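Local coordinates for outer membrane protein YopM (Yersinia pestis, PDB 1JL5), which probably acts as a secreted virulence effector that alters host cell physiology and promotes bacterial survival in host tissues, at residues Leu252-Ser258 / Leu272-Pro276; Pro257-Asn263 / Ser278-Asp283; Leu210-Leu215 / Leu230-Leu236. One frame throughout, in Å; residues are numbered along the deposited sequence.

Contact 1. Residues Leu252-Ser258 / Leu272-Pro276. With CA (calcium ion), chain E.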
loop_
_atom_site.group_PDB
_atom_site.type_symbol
_atom_site.label_atom_id
_atom_site.label_comp_id
_atom_site.label_asym_id
_atom_site.label_seq_id
_atom_site.Cartn_x
_atom_site.Cartn_y
_atom_site.Cartn_z
ATOM N N LEU A 252 -1.368 -23.553 -21.870
ATOM C CA LEU A 252 -2.491 -24.155 -21.201
ATOM C C LEU A 252 -2.970 -25.218 -22.153
ATOM O O LEU A 252 -2.842 -25.075 -23.369
ATOM C CB LEU A 252 -3.599 -23.136 -20.985
ATOM C CG LEU A 252 -3.236 -21.947 -20.109
ATOM C CD1 LEU A 252 -4.474 -21.088 -19.899
ATOM C CD2 LEU A 252 -2.688 -22.447 -18.780
ATOM N N PRO A 253 -3.494 -26.317 -21.617
ATOM C CA PRO A 253 -3.987 -27.374 -22.494
ATOM C C PRO A 253 -5.270 -26.818 -23.066
ATOM O O PRO A 253 -5.678 -25.702 -22.733
ATOM C CB PRO A 253 -4.290 -28.518 -21.529
ATOM C CG PRO A 253 -3.435 -28.210 -20.317
ATOM C CD PRO A 253 -3.551 -26.727 -20.205
ATOM N N ASP A 254 -5.910 -27.585 -23.929
ATOM C CA ASP A 254 -7.184 -27.155 -24.450
ATOM C C ASP A 254 -7.990 -27.057 -23.173
ATOM O O ASP A 254 -7.948 -27.948 -22.327
ATOM C CB ASP A 254 -7.729 -28.212 -25.386
ATOM C CG ASP A 254 -6.862 -28.370 -26.594
ATOM O OD1 ASP A 254 -6.715 -27.371 -27.318
ATOM O OD2 ASP A 254 -6.310 -29.466 -26.808
ATOM N N LEU A 255 -8.702 -25.959 -23.026
ATOM C CA LEU A 255 -9.458 -25.714 -21.820
ATOM C C LEU A 255 -10.744 -26.497 -21.658
ATOM O O LEU A 255 -11.269 -27.066 -22.612
ATOM C CB LEU A 255 -9.755 -24.225 -21.738
ATOM C CG LEU A 255 -8.470 -23.402 -21.705
ATOM C CD1 LEU A 255 -8.797 -21.928 -21.805
ATOM C CD2 LEU A 255 -7.710 -23.713 -20.417
ATOM N N PRO A 256 -11.250 -26.565 -20.421
ATOM C CA PRO A 256 -12.500 -27.291 -20.220
ATOM C C PRO A 256 -13.475 -26.529 -21.110
ATOM O O PRO A 256 -13.532 -25.306 -21.063
ATOM C CB PRO A 256 -12.767 -27.094 -18.734
ATOM C CG PRO A 256 -11.368 -27.063 -18.160
ATOM C CD PRO A 256 -10.651 -26.168 -19.133
ATOM N N PRO A 257 -14.240 -27.241 -21.945
ATOM C CA PRO A 257 -15.188 -26.573 -22.838
ATOM C C PRO A 257 -16.151 -25.599 -22.174
ATOM O O PRO A 257 -16.607 -24.652 -22.800
ATOM C CB PRO A 257 -15.898 -27.742 -23.520
ATOM C CG PRO A 257 -15.838 -28.823 -22.481
ATOM C CD PRO A 257 -14.426 -28.701 -21.977
ATOM N N SER A 258 -16.460 -25.821 -20.908
ATOM C CA SER A 258 -17.384 -24.932 -20.226
ATOM C C SER A 258 -16.684 -24.107 -19.167
ATOM O O SER A 258 -17.310 -23.618 -18.231
ATOM C CB SER A 258 -18.515 -25.739 -19.599
ATOM O OG SER A 258 -19.265 -26.387 -20.606
ATOM N N LEU A 272 -3.079 -18.241 -25.294
ATOM C CA LEU A 272 -4.107 -18.974 -24.611
ATOM C C LEU A 272 -4.738 -19.859 -25.652
ATOM O O LEU A 272 -4.798 -19.497 -26.827
ATOM C CB LEU A 272 -5.163 -18.022 -24.073
ATOM C CG LEU A 272 -4.726 -17.156 -22.901
ATOM C CD1 LEU A 272 -5.775 -16.081 -22.647
ATOM C CD2 LEU A 272 -4.521 -18.047 -21.685
ATOM N N PRO A 273 -5.184 -21.052 -25.249
ATOM C CA PRO A 273 -5.813 -21.895 -26.262
ATOM C C PRO A 273 -7.147 -21.223 -26.532
ATOM O O PRO A 273 -7.470 -20.214 -25.905
ATOM C CB PRO A 273 -5.968 -23.237 -25.548
ATOM C CG PRO A 273 -6.087 -22.849 -24.105
ATOM C CD PRO A 273 -5.066 -21.752 -23.960
ATOM N N GLU A 274 -7.917 -21.748 -27.469
ATOM C CA GLU A 274 -9.210 -21.153 -27.726
ATOM C C GLU A 274 -9.903 -21.051 -26.382
ATOM O O GLU A 274 -9.882 -21.984 -25.586
ATOM C CB GLU A 274 -10.017 -22.024 -28.684
ATOM C CG GLU A 274 -9.777 -21.662 -30.128
ATOM C CD GLU A 274 -10.111 -20.219 -30.401
ATOM O OE1 GLU A 274 -11.166 -19.752 -29.922
ATOM O OE2 GLU A 274 -9.322 -19.552 -31.096
ATOM N N LEU A 275 -10.508 -19.908 -26.118
ATOM C CA LEU A 275 -11.169 -19.723 -24.849
ATOM C C LEU A 275 -12.627 -20.121 -24.886
ATOM O O LEU A 275 -13.378 -19.691 -25.756
ATOM C CB LEU A 275 -11.052 -18.269 -24.408
ATOM C CG LEU A 275 -9.615 -17.820 -24.157
ATOM C CD1 LEU A 275 -9.601 -16.343 -23.793
ATOM C CD2 LEU A 275 -9.007 -18.667 -23.039
ATOM N N PRO A 276 -13.046 -20.972 -23.944
ATOM C CA PRO A 276 -14.449 -21.377 -23.929
ATOM C C PRO A 276 -15.284 -20.111 -23.849
ATOM O O PRO A 276 -14.935 -19.170 -23.137
ATOM C CB PRO A 276 -14.542 -22.216 -22.660
ATOM C CG PRO A 276 -13.186 -22.868 -22.617
ATOM C CD PRO A 276 -12.270 -21.711 -22.933
HETATM CA CA CA E . -11.411 -17.764 -31.168
HETATM O O HOH W 1 -9.551 -24.373 -25.255
HETATM O O HOH W 2 -9.770 -17.753 -33.213
HETATM O O HOH W 3 -12.644 -19.256 -32.562
#
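All four leucines of this contact, Leu252 and Leu255 in one loop and Leu272 and Leu275 in the next, adopt the same mt rotamer, so each residue repeats the pose of its counterpart in the neighbouring loop. Leu252 CD1 meets Leu272 CD2 at 3.5 Å, and Leu255 CD1 meets Leu275 CD2, also at 3.5 Å. Between the pairs Pro273 turns its ring toward Leu255, with Pro273 CG 3.4 Å from Leu255 CG. Beyond Leu275, Pro276 does likewise: Pro276 CD lies 3.7 Å from Leu255 CD1, and Pro276 CG only 2.9 Å from Pro256 O. No direct hydrogen bond crosses; water 1 links Leu255 N (2.9 Å) to Glu274 O (2.4 Å). The end of the Glu274 side chain leads away from the other loop and binds calcium through OE1 at 2.4 Å and OE2 at 2.8 Å, a site shared with Glu294 and two waters. Such stacking of Leu-Pro-acidic-Leu-Pro segments beyond the parallel sheet belongs to the leucine-rich repeat solenoid with its short repeating unit.

Contact 2. Residues Pro257-Asn263 / Ser278-Asp283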
loop_
_atom_site.group_PDB
_atom_site.type_symbol
_atom_site.label_atom_id
_atom_site.label_comp_id
_atom_site.label_asym_id
_atom_site.label_seq_id
_atom_site.Cartn_x
_atom_site.Cartn_y
_atom_site.Cartn_z
ATOM N N PRO A 257 -14.240 -27.241 -21.945
ATOM C CA PRO A 257 -15.188 -26.573 -22.838
ATOM C C PRO A 257 -16.151 -25.599 -22.174
ATOM O O PRO A 257 -16.607 -24.652 -22.800
ATOM C CB PRO A 257 -15.898 -27.742 -23.520
ATOM C CG PRO A 257 -15.838 -28.823 -22.481
ATOM C CD PRO A 257 -14.426 -28.701 -21.977
ATOM N N SER A 258 -16.460 -25.821 -20.908
ATOM C CA SER A 258 -17.384 -24.932 -20.226
ATOM C C SER A 258 -16.684 -24.107 -19.167
ATOM O O SER A 258 -17.310 -23.618 -18.231
ATOM C CB SER A 258 -18.515 -25.739 -19.599
ATOM O OG SER A 258 -19.265 -26.387 -20.606
ATOM N N LEU A 259 -15.378 -23.951 -19.319
ATOM C CA LEU A 259 -14.609 -23.179 -18.363
ATOM C C LEU A 259 -15.232 -21.802 -18.223
ATOM O O LEU A 259 -15.560 -21.153 -19.214
ATOM C CB LEU A 259 -13.167 -23.038 -18.836
ATOM C CG LEU A 259 -12.230 -22.441 -17.788
ATOM C CD1 LEU A 259 -12.160 -23.380 -16.590
ATOM C CD2 LEU A 259 -10.854 -22.239 -18.393
ATOM N N GLU A 260 -15.395 -21.356 -16.987
ATOM C CA GLU A 260 -15.979 -20.044 -16.741
ATOM C C GLU A 260 -14.958 -19.104 -16.140
ATOM O O GLU A 260 -14.943 -17.909 -16.424
ATOM C CB GLU A 260 -17.147 -20.167 -15.782
ATOM C CG GLU A 260 -18.345 -20.861 -16.370
ATOM C CD GLU A 260 -19.365 -21.190 -15.318
ATOM O OE1 GLU A 260 -19.558 -20.362 -14.408
ATOM O OE2 GLU A 260 -19.977 -22.270 -15.403
ATOM N N ALA A 261 -14.112 -19.654 -15.286
ATOM C CA ALA A 261 -13.108 -18.850 -14.628
ATOM C C ALA A 261 -11.749 -19.465 -14.828
ATOM O O ALA A 261 -11.514 -20.631 -14.506
ATOM C CB ALA A 261 -13.421 -18.729 -13.137
ATOM N N LEU A 262 -10.853 -18.671 -15.386
ATOM C CA LEU A 262 -9.508 -19.132 -15.611
ATOM C C LEU A 262 -8.565 -18.113 -15.030
ATOM O O LEU A 262 -8.513 -16.969 -15.473
ATOM C CB LEU A 262 -9.219 -19.296 -17.101
ATOM C CG LEU A 262 -7.777 -19.704 -17.404
ATOM C CD1 LEU A 262 -7.472 -21.042 -16.752
ATOM C CD2 LEU A 262 -7.565 -19.770 -18.901
ATOM N N ASN A 263 -7.849 -18.521 -14.000
ATOM C CA ASN A 263 -6.877 -17.639 -13.417
ATOM C C ASN A 263 -5.557 -18.351 -13.581
ATOM O O ASN A 263 -5.319 -19.386 -12.970
ATOM C CB ASN A 263 -7.133 -17.394 -11.940
ATOM C CG ASN A 263 -6.176 -16.388 -11.371
ATOM O OD1 ASN A 263 -5.020 -16.320 -11.788
ATOM N ND2 ASN A 263 -6.639 -15.601 -10.419
ATOM N N SER A 278 -17.819 -19.823 -22.432
ATOM C CA SER A 278 -18.410 -19.813 -21.108
ATOM C C SER A 278 -17.503 -19.022 -20.169
ATOM O O SER A 278 -17.877 -18.716 -19.041
ATOM C CB SER A 278 -18.538 -21.240 -20.602
ATOM O OG SER A 278 -17.330 -21.944 -20.838
ATOM N N LEU A 279 -16.307 -18.689 -20.644
ATOM C CA LEU A 279 -15.347 -17.962 -19.821
ATOM C C LEU A 279 -15.819 -16.553 -19.522
ATOM O O LEU A 279 -15.953 -15.720 -20.420
ATOM C CB LEU A 279 -13.987 -17.914 -20.513
ATOM C CG LEU A 279 -12.799 -17.661 -19.587
ATOM C CD1 LEU A 279 -12.699 -18.794 -18.569
ATOM C CD2 LEU A 279 -11.525 -17.567 -20.409
ATOM N N THR A 280 -16.067 -16.290 -18.249
ATOM C CA THR A 280 -16.533 -14.982 -17.818
ATOM C C THR A 280 -15.472 -14.318 -16.960
ATOM O O THR A 280 -15.476 -13.103 -16.775
ATOM C CB THR A 280 -17.796 -15.111 -16.982
ATOM O OG1 THR A 280 -17.531 -15.993 -15.888
ATOM C CG2 THR A 280 -18.935 -15.680 -17.821
ATOM N N PHE A 281 -14.567 -15.130 -16.435
ATOM C CA PHE A 281 -13.508 -14.625 -15.584
ATOM C C PHE A 281 -12.178 -15.106 -16.118
ATOM O O PHE A 281 -11.901 -16.305 -16.160
ATOM C CB PHE A 281 -13.712 -15.112 -14.148
ATOM C CG PHE A 281 -12.620 -14.700 -13.208
ATOM C CD1 PHE A 281 -11.360 -15.290 -13.279
ATOM C CD2 PHE A 281 -12.842 -13.705 -12.261
ATOM C CE1 PHE A 281 -10.339 -14.895 -12.421
ATOM C CE2 PHE A 281 -11.826 -13.302 -11.397
ATOM C CZ PHE A 281 -10.572 -13.899 -11.478
ATOM N N LEU A 282 -11.350 -14.161 -16.527
ATOM C CA LEU A 282 -10.060 -14.512 -17.062
ATOM C C LEU A 282 -8.958 -13.674 -16.449
ATOM O O LEU A 282 -8.934 -12.455 -16.576
ATOM C CB LEU A 282 -10.055 -14.327 -18.574
ATOM C CG LEU A 282 -8.746 -14.649 -19.292
ATOM C CD1 LEU A 282 -8.365 -16.102 -19.052
ATOM C CD2 LEU A 282 -8.911 -14.368 -20.770
ATOM N N ASP A 283 -8.045 -14.336 -15.767
ATOM C CA ASP A 283 -6.936 -13.618 -15.195
ATOM C C ASP A 283 -5.690 -14.209 -15.805
ATOM O O ASP A 283 -5.303 -15.324 -15.488
ATOM C CB ASP A 283 -6.877 -13.771 -13.682
ATOM C CG ASP A 283 -5.828 -12.874 -13.065
ATOM O OD1 ASP A 283 -4.807 -12.613 -13.733
ATOM O OD2 ASP A 283 -6.012 -12.434 -11.919
HETATM O O HOH W 4 -19.765 -17.558 -15.224
#
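Strands 261-263 and 281-283 run side by side, their directions differing by 8°, and the loops leading into them also interlock. One clear bump is Leu279. Its CD1 methyl projects into a hollow of the preceding repeat bounded by Glu260 O at 3.2 Å, Ala261 N at 3.7 Å, Leu259 CG at 3.8 Å and Leu262 CB at 3.8 Å. Ser278, the residue most covered here, points toward the other segment; its OG donates to Leu259 O at 2.5 Å, although the OG position is less sure. On the face carrying Leu262 and Leu282, Leu262 CD2 rests on Leu282 CD1 at 3.8 Å. On the face carrying Ala261 and Asn263, the small Ala261 meets Phe281 CB to CB at 3.8 Å. Its methyl lies obliquely to the aromatic ring, which extends along the strand until Phe281 CE1 comes within 4.1 Å of Asn263 CB; the ring also stacks with Tyr301.

The backbones join in regular parallel fashion: Phe281 N donates to Glu260 O (2.8 Å), Leu262 N to Phe281 O (2.7 Å) and Asp283 N to Leu262 O (2.7 Å). Glu260 O also accepts from Thr280 N at 2.7 Å, and water 4 connects Glu260 OE1 (2.9 Å) with Thr280 OG1 (2.8 Å).

The chemistry is thus divided by layer: backbone hydrogen bonds set the register between successive repeats, leucines fill one face, and the other combines the apolar Ala261-Phe281 pair with Asn263 and Asp283, whose polar ends find their strongest partners, Arg265 N and Ser285 OG, just beyond the strands.

Contact 3. Residues Leu210-Leu215 / Leu230-Leu236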
loop_
_atom_site.group_PDB
_atom_site.type_symbol
_atom_site.label_atom_id
_atom_site.label_comp_id
_atom_site.label_asym_id
_atom_site.label_seq_id
_atom_site.Cartn_x
_atom_site.Cartn_y
_atom_site.Cartn_z
ATOM N N LEU A 210 -0.460 -32.054 -11.942
ATOM C CA LEU A 210 -1.718 -32.352 -11.304
ATOM C C LEU A 210 -2.093 -33.694 -11.871
ATOM O O LEU A 210 -1.827 -33.973 -13.038
ATOM C CB LEU A 210 -2.788 -31.334 -11.683
ATOM C CG LEU A 210 -2.562 -29.920 -11.155
ATOM C CD1 LEU A 210 -3.683 -29.021 -11.648
ATOM C CD2 LEU A 210 -2.511 -29.939 -9.637
ATOM N N PRO A 211 -2.676 -34.565 -11.046
ATOM C CA PRO A 211 -3.062 -35.874 -11.569
ATOM C C PRO A 211 -4.130 -35.593 -12.620
ATOM O O PRO A 211 -4.650 -34.479 -12.684
ATOM C CB PRO A 211 -3.641 -36.568 -10.344
ATOM C CG PRO A 211 -2.876 -35.946 -9.205
ATOM C CD PRO A 211 -2.880 -34.484 -9.589
ATOM N N ASP A 212 -4.460 -36.576 -13.449
ATOM C CA ASP A 212 -5.510 -36.341 -14.418
ATOM C C ASP A 212 -6.717 -36.001 -13.566
ATOM O O ASP A 212 -6.909 -36.567 -12.495
ATOM C CB ASP A 212 -5.767 -37.580 -15.268
ATOM C CG ASP A 212 -4.626 -37.863 -16.217
ATOM O OD1 ASP A 212 -4.152 -36.903 -16.854
ATOM O OD2 ASP A 212 -4.205 -39.032 -16.329
ATOM N N LEU A 213 -7.519 -35.061 -14.035
ATOM C CA LEU A 213 -8.664 -34.619 -13.277
ATOM C C LEU A 213 -9.908 -35.449 -13.512
ATOM O O LEU A 213 -10.135 -35.962 -14.607
ATOM C CB LEU A 213 -8.932 -33.150 -13.593
ATOM C CG LEU A 213 -7.676 -32.281 -13.452
ATOM C CD1 LEU A 213 -8.007 -30.832 -13.768
ATOM C CD2 LEU A 213 -7.117 -32.414 -12.037
ATOM N N PRO A 214 -10.736 -35.594 -12.468
ATOM C CA PRO A 214 -11.973 -36.365 -12.562
ATOM C C PRO A 214 -12.991 -35.635 -13.417
ATOM O O PRO A 214 -13.097 -34.409 -13.381
ATOM C CB PRO A 214 -12.414 -36.480 -11.111
ATOM C CG PRO A 214 -11.953 -35.181 -10.534
ATOM C CD PRO A 214 -10.560 -35.052 -11.109
ATOM N N LEU A 215 -13.735 -36.405 -14.194
ATOM C CA LEU A 215 -14.758 -35.867 -15.067
ATOM C C LEU A 215 -15.699 -34.956 -14.291
ATOM O O LEU A 215 -16.256 -34.005 -14.830
ATOM C CB LEU A 215 -15.558 -37.020 -15.669
ATOM C CG LEU A 215 -16.729 -36.643 -16.570
ATOM C CD1 LEU A 215 -16.185 -36.072 -17.866
ATOM C CD2 LEU A 215 -17.586 -37.875 -16.845
ATOM N N LEU A 230 -0.637 -28.123 -17.038
ATOM C CA LEU A 230 -1.893 -28.532 -16.452
ATOM C C LEU A 230 -2.220 -29.858 -17.109
ATOM O O LEU A 230 -1.778 -30.128 -18.219
ATOM C CB LEU A 230 -2.978 -27.505 -16.769
ATOM C CG LEU A 230 -2.806 -26.151 -16.083
ATOM C CD1 LEU A 230 -3.967 -25.233 -16.448
ATOM C CD2 LEU A 230 -2.745 -26.364 -14.577
ATOM N N PRO A 231 -2.972 -30.723 -16.423
ATOM C CA PRO A 231 -3.284 -31.994 -17.074
ATOM C C PRO A 231 -4.296 -31.699 -18.170
ATOM O O PRO A 231 -4.717 -30.552 -18.342
ATOM C CB PRO A 231 -3.883 -32.814 -15.944
ATOM C CG PRO A 231 -4.594 -31.771 -15.141
ATOM C CD PRO A 231 -3.584 -30.646 -15.088
ATOM N N GLU A 232 -4.684 -32.718 -18.921
ATOM C CA GLU A 232 -5.659 -32.495 -19.964
ATOM C C GLU A 232 -6.914 -31.951 -19.307
ATOM O O GLU A 232 -7.370 -32.475 -18.297
ATOM C CB GLU A 232 -5.963 -33.788 -20.700
ATOM C CG GLU A 232 -6.962 -33.590 -21.812
ATOM C CD GLU A 232 -6.905 -34.695 -22.822
ATOM O OE1 GLU A 232 -6.833 -35.869 -22.400
ATOM O OE2 GLU A 232 -6.936 -34.388 -24.032
ATOM N N LEU A 233 -7.473 -30.900 -19.888
ATOM C CA LEU A 233 -8.649 -30.257 -19.328
ATOM C C LEU A 233 -9.866 -30.286 -20.230
ATOM O O LEU A 233 -10.994 -30.182 -19.757
ATOM C CB LEU A 233 -8.331 -28.793 -19.041
ATOM C CG LEU A 233 -7.084 -28.498 -18.214
ATOM C CD1 LEU A 233 -6.758 -27.004 -18.291
ATOM C CD2 LEU A 233 -7.317 -28.944 -16.784
ATOM N N GLN A 234 -9.632 -30.411 -21.530
ATOM C CA GLN A 234 -10.717 -30.370 -22.488
ATOM C C GLN A 234 -11.794 -31.417 -22.305
ATOM O O GLN A 234 -12.921 -31.227 -22.752
ATOM C CB GLN A 234 -10.161 -30.436 -23.903
ATOM C CG GLN A 234 -9.588 -31.767 -24.288
ATOM C CD GLN A 234 -8.827 -31.671 -25.577
ATOM O OE1 GLN A 234 -9.293 -31.053 -26.531
ATOM N NE2 GLN A 234 -7.648 -32.276 -25.620
ATOM N N ASN A 235 -11.461 -32.515 -21.643
ATOM C CA ASN A 235 -12.440 -33.565 -21.434
ATOM C C ASN A 235 -13.113 -33.434 -20.086
ATOM O O ASN A 235 -13.698 -34.385 -19.578
ATOM C CB ASN A 235 -11.775 -34.926 -21.574
ATOM C CG ASN A 235 -11.133 -35.098 -22.924
ATOM O OD1 ASN A 235 -11.724 -34.744 -23.941
ATOM N ND2 ASN A 235 -9.917 -35.637 -22.948
ATOM N N LEU A 236 -13.023 -32.241 -19.511
ATOM C CA LEU A 236 -13.642 -31.965 -18.224
ATOM C C LEU A 236 -14.777 -31.003 -18.520
ATOM O O LEU A 236 -14.631 -29.789 -18.417
ATOM C CB LEU A 236 -12.616 -31.350 -17.275
ATOM C CG LEU A 236 -11.386 -32.252 -17.130
ATOM C CD1 LEU A 236 -10.356 -31.600 -16.216
ATOM C CD2 LEU A 236 -11.820 -33.606 -16.584
HETATM O O HOH W 5 -3.481 -35.186 -18.682
HETATM O O HOH W 6 -6.986 -34.325 -16.629
#
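Pro231, Leu236 and Leu213 dominate the meeting of these two loops. Pro231, with 80 Å² buried, points its ring at the preceding loop and fits between two leucines: its CD lies 3.6 Å from Leu210 CB, and its CG lies 3.6 Å from Leu213 CG. The carbonyl of Pro211 borders the same ring, with Pro211 O 3.7 Å from Pro231 CG.

Leu213 answers from the other loop. Besides the proline it touches Leu233, with Leu213 CD1 3.6 Å from Leu233 CD2. Leu213 CB in turn receives Leu236 CD1 at 3.4 Å. The leucine also packs on Ile220 of strand 219-221, so that it reaches into the interior of the solenoid.

Leu236 buries 78 Å², and the backbone explains how it gets there. A type I turn from Leu233 to Leu236, closed by a hydrogen bond from Leu236 N to Leu233 O at 2.9 Å, folds the chain back so that the end of the Leu236 side chain approaches Leu213. Leu236 CD2 thereby comes within 3.5 Å of Pro214 O. Beside it, Leu215 CD1 reaches Asn235 O at 3.5 Å.

Direct hydrogen bonds between the loops are lacking, and water supplies the polar links. Water 6 spans Leu213 N (2.7 Å) and Glu232 O (2.5 Å), while water 5 spans Asp212 OD1 (2.6 Å) and Glu232 N (2.8 Å). The chemistry implies that neighbouring repeats are held here by apolar contact between leucine and proline, with water bridging backbone groups and the Asp212 carboxylate.

How the contacts relate
The three contacts sample successive turns of one solenoid. Contacts 1 and 2, with centres 9 Å apart, join the same pair of turns, at the loops and at the sheet respectively; they share Pro257 and Ser258, and Leu262 CD2 of contact 2 lies 3.5 Å from Leu252 CD1 of contact 1. Contact 3 precedes them in the chain, 12 Å from contact 1 between centres, and abuts it directly: Pro253 CG is 3.3 Å from Leu230 O, and Pro257 CD is 3.0 Å from Gln234 O. Calcium is bound at Glu274 in contact 1, and a different calcium ion lies about 9 Å from the Asn263 side chain of contact 2.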